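Local coordinates for hypothetical Membrane Spanning Protein (Bacillus cereus, PDB 2FB5) that probably acts as a diadenylate cyclase, condensing two ATP molecules into the second messenger cyclic di-AMP, and supports efficient spore formation, at residues P72-S77 against I96-N101. Numbering follows the deposited sequence.
Sequences PYTESS and IVVERN
An aromatic ring laid flat on the backbone and aliphatic stem of an arginine forms this contact, where the loop joining helices 47-70 and 77-90 crosses the end of strand 94-98. With CG of Y73 anti to its own carbonyl carbon (chi1 -54°), the phenol ring covers R100: CB of R100 lies 3.8 Å from the ring centroid and only 10° off the ring normal, a CH-pi contact over the face. The opposite face is covered, off-centre, by CB of P72, so the ring is sandwiched between two aliphatic groups. Tyrosine suits this partly exposed place because its broad face packs on hydrocarbon while its hydroxyl end lies beside N101, with OH 4.1 Å from CB of N101.

R100 bends at its third side-chain torsion, which brings NE of R100 obliquely to 3.6 Å from CE2 of Y73. The guanidinium plane is turned 73° from the ring plane, so the two groups do not stack; its N-H groups are instead used elsewhere, NE bonding to Y69 O and NH1 to D179 O. Arginine thus combines a greasy stem for the tyrosine with a polar head that ties the turn to the end of helix 47-70.

A water links the backbones as a double donor, its oxygen 2.7 Å from both Y73 O and E99 O. Deeper in, CG2 of T74 meets CG1 of V98 at 4.2 Å, while OG1 of T74 accepts from S76 N (2.8 Å), an ST turn leading into helix 77-90, and donates to N142 O. Threonine serves both roles, the methyl packing on V98 and the hydroxyl bonding to backbone.

V98 also packs on L70 of helix 47-70, and its strand runs between strands 137-141 and 181-185 in the cyclase domain's mixed sheet.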
ATOM      1  N   PRO A  72       6.193   7.269   8.222  1.00 24.99           N
ATOM      2  CA  PRO A  72       6.482   7.732   6.867  1.00 24.93           C
ATOM      3  C   PRO A  72       7.142   9.106   6.792  1.00 24.87           C
ATOM      4  O   PRO A  72       7.628   9.497   5.720  1.00 24.90           O
ATOM      5  CB  PRO A  72       5.091   7.807   6.213  1.00 25.01           C
ATOM      6  CG  PRO A  72       4.196   7.032   7.096  1.00 25.66           C
ATOM      7  CD  PRO A  72       4.736   7.203   8.458  1.00 25.22           C
ATOM      8  N   TYR A  73       7.159   9.832   7.910  1.00 23.84           N
ATOM      9  CA  TYR A  73       7.549  11.241   7.886  1.00 23.39           C
ATOM     10  C   TYR A  73       8.764  11.588   8.727  1.00 22.81           C
ATOM     11  O   TYR A  73       9.364  12.655   8.552  1.00 22.36           O
ATOM     12  CB  TYR A  73       6.351  12.118   8.275  1.00 23.33           C
ATOM     13  CG  TYR A  73       5.159  11.818   7.419  1.00 23.94           C
ATOM     14  CD1 TYR A  73       5.131  12.218   6.089  1.00 23.98           C
ATOM     15  CD2 TYR A  73       4.065  11.117   7.932  1.00 23.47           C
ATOM     16  CE1 TYR A  73       4.050  11.939   5.291  1.00 26.03           C
ATOM     17  CE2 TYR A  73       2.971  10.825   7.133  1.00 23.73           C
ATOM     18  CZ  TYR A  73       2.976  11.241   5.819  1.00 24.62           C
ATOM     19  OH  TYR A  73       1.916  10.966   5.014  1.00 26.70           O
ATOM     20  N   THR A  74       9.141  10.689   9.627  1.00 22.49           N
ATOM     21  CA  THR A  74      10.333  10.895  10.418  1.00 22.77           C
ATOM     22  C   THR A  74      10.965   9.560  10.763  1.00 22.93           C
ATOM     23  O   THR A  74      10.279   8.547  10.855  1.00 23.74           O
ATOM     24  CB  THR A  74      10.049  11.736  11.712  1.00 22.90           C
ATOM     25  OG1 THR A  74      11.242  11.802  12.500  1.00 22.80           O
ATOM     26  CG2 THR A  74       8.919  11.116  12.558  1.00 22.97           C
ATOM     27  N   GLU A  75      12.273   9.560  10.950  1.00 22.79           N
ATOM     28  CA  GLU A  75      12.962   8.384  11.461  1.00 23.28           C
ATOM     29  C   GLU A  75      13.348   8.612  12.911  1.00 23.40           C
ATOM     30  O   GLU A  75      14.099   7.827  13.496  1.00 22.64           O
ATOM     31  CB  GLU A  75      14.203   8.100  10.621  1.00 23.79           C
ATOM     32  CG  GLU A  75      13.878   7.769   9.173  1.00 26.02           C
ATOM     33  CD  GLU A  75      15.076   7.934   8.237  1.00 31.83           C
ATOM     34  OE1 GLU A  75      16.098   8.538   8.630  1.00 32.45           O
ATOM     35  OE2 GLU A  75      14.982   7.470   7.085  1.00 33.70           O
ATOM     36  N   SER A  76      12.843   9.700  13.489  1.00 22.80           N
ATOM     37  CA  SER A  76      13.213  10.079  14.849  1.00 23.93           C
ATOM     38  C   SER A  76      12.136   9.847  15.922  1.00 24.20           C
ATOM     39  O   SER A  76      12.193  10.453  16.982  1.00 24.55           O
ATOM     40  CB  SER A  76      13.667  11.546  14.882  1.00 23.60           C
ATOM     41  OG  SER A  76      14.867  11.727  14.149  1.00 22.75           O
ATOM     42  N   SER A  77      11.174   8.970  15.680  1.00 25.02           N
ATOM     43  CA  SER A  77      10.066   8.844  16.636  1.00 26.34           C
ATOM     44  C   SER A  77      10.491   8.270  17.987  1.00 26.16           C
ATOM     45  O   SER A  77       9.888   8.596  18.999  1.00 26.38           O
ATOM     46  CB  SER A  77       8.866   8.080  16.040  1.00 26.78           C
ATOM     47  OG  SER A  77       9.201   6.706  15.897  1.00 28.98           O
ATOM     48  N   ILE A  96       5.233  19.945  20.353  1.00 20.97           N
ATOM     49  CA  ILE A  96       6.099  19.489  19.263  1.00 20.70           C
ATOM     50  C   ILE A  96       5.309  19.143  18.010  1.00 20.61           C
ATOM     51  O   ILE A  96       4.561  18.160  17.984  1.00 21.04           O
ATOM     52  CB  ILE A  96       6.953  18.249  19.668  1.00 20.53           C
ATOM     53  CG1 ILE A  96       7.806  18.567  20.911  1.00 20.97           C
ATOM     54  CG2 ILE A  96       7.812  17.810  18.481  1.00 20.08           C
ATOM     55  CD1 ILE A  96       8.679  17.391  21.443  1.00 21.38           C
ATOM     56  N   VAL A  97       5.485  19.959  16.976  1.00 21.38           N
ATOM     57  CA  VAL A  97       4.831  19.763  15.677  1.00 21.17           C
ATOM     58  C   VAL A  97       5.679  18.811  14.829  1.00 21.79           C
ATOM     59  O   VAL A  97       6.866  19.068  14.609  1.00 21.27           O
ATOM     60  CB  VAL A  97       4.717  21.101  14.914  1.00 21.80           C
ATOM     61  CG1 VAL A  97       4.152  20.885  13.503  1.00 22.36           C
ATOM     62  CG2 VAL A  97       3.835  22.093  15.684  1.00 19.47           C
ATOM     63  N   VAL A  98       5.089  17.716  14.354  1.00 21.57           N
ATOM     64  CA  VAL A  98       5.782  16.901  13.374  1.00 21.68           C
ATOM     65  C   VAL A  98       5.142  17.113  12.011  1.00 21.79           C
ATOM     66  O   VAL A  98       3.985  16.746  11.804  1.00 21.76           O
ATOM     67  CB  VAL A  98       5.790  15.407  13.743  1.00 22.15           C
ATOM     68  CG1 VAL A  98       6.634  14.634  12.741  1.00 21.02           C
ATOM     69  CG2 VAL A  98       6.307  15.230  15.169  1.00 21.50           C
ATOM     70  N   GLU A  99       5.895  17.736  11.105  1.00 21.39           N
ATOM     71  CA  GLU A  99       5.456  17.950   9.738  1.00 21.80           C
ATOM     72  C   GLU A  99       5.218  16.614   9.059  1.00 22.01           C
ATOM     73  O   GLU A  99       6.041  15.683   9.178  1.00 21.18           O
ATOM     74  CB  GLU A  99       6.494  18.746   8.944  1.00 21.96           C
ATOM     75  CG  GLU A  99       5.978  19.238   7.597  1.00 21.80           C
ATOM     76  CD  GLU A  99       6.930  20.213   6.907  1.00 23.29           C
ATOM     77  OE1 GLU A  99       7.551  21.051   7.597  1.00 24.77           O
ATOM     78  OE2 GLU A  99       7.055  20.135   5.666  1.00 25.02           O
ATOM     79  N   ARG A 100       4.085  16.514   8.370  1.00 21.82           N
ATOM     80  CA  ARG A 100       3.751  15.280   7.655  1.00 22.81           C
ATOM     81  C   ARG A 100       3.740  15.555   6.140  1.00 23.29           C
ATOM     82  O   ARG A 100       4.761  16.003   5.608  1.00 23.19           O
ATOM     83  CB  ARG A 100       2.480  14.604   8.249  1.00 21.74           C
ATOM     84  CG  ARG A 100       2.744  14.033   9.671  1.00 22.20           C
ATOM     85  CD  ARG A 100       1.508  13.475  10.382  1.00 22.94           C
ATOM     86  NE  ARG A 100       1.113  12.134   9.941  1.00 22.82           N
ATOM     87  CZ  ARG A 100      -0.038  11.857   9.330  1.00 25.28           C
ATOM     88  NH1 ARG A 100      -0.906  12.825   9.075  1.00 22.26           N
ATOM     89  NH2 ARG A 100      -0.326  10.616   8.971  1.00 24.13           N
ATOM     90  N   ASN A 101       2.635  15.304   5.443  1.00 23.94           N
ATOM     91  CA  ASN A 101       2.632  15.502   3.991  1.00 25.85           C
ATOM     92  C   ASN A 101       2.516  16.973   3.559  1.00 26.54           C
ATOM     93  O   ASN A 101       2.964  17.340   2.469  1.00 27.22           O
ATOM     94  CB  ASN A 101       1.558  14.646   3.295  1.00 26.40           C
ATOM     95  CG  ASN A 101       1.667  14.700   1.762  1.00 29.85           C
ATOM     96  OD1 ASN A 101       2.714  14.382   1.206  1.00 31.86           O
ATOM     97  ND2 ASN A 101       0.599  15.157   1.085  1.00 31.35           N
TER
HETATM   98  O   HOH W   1       8.682  15.121   9.463  1.00 29.70           O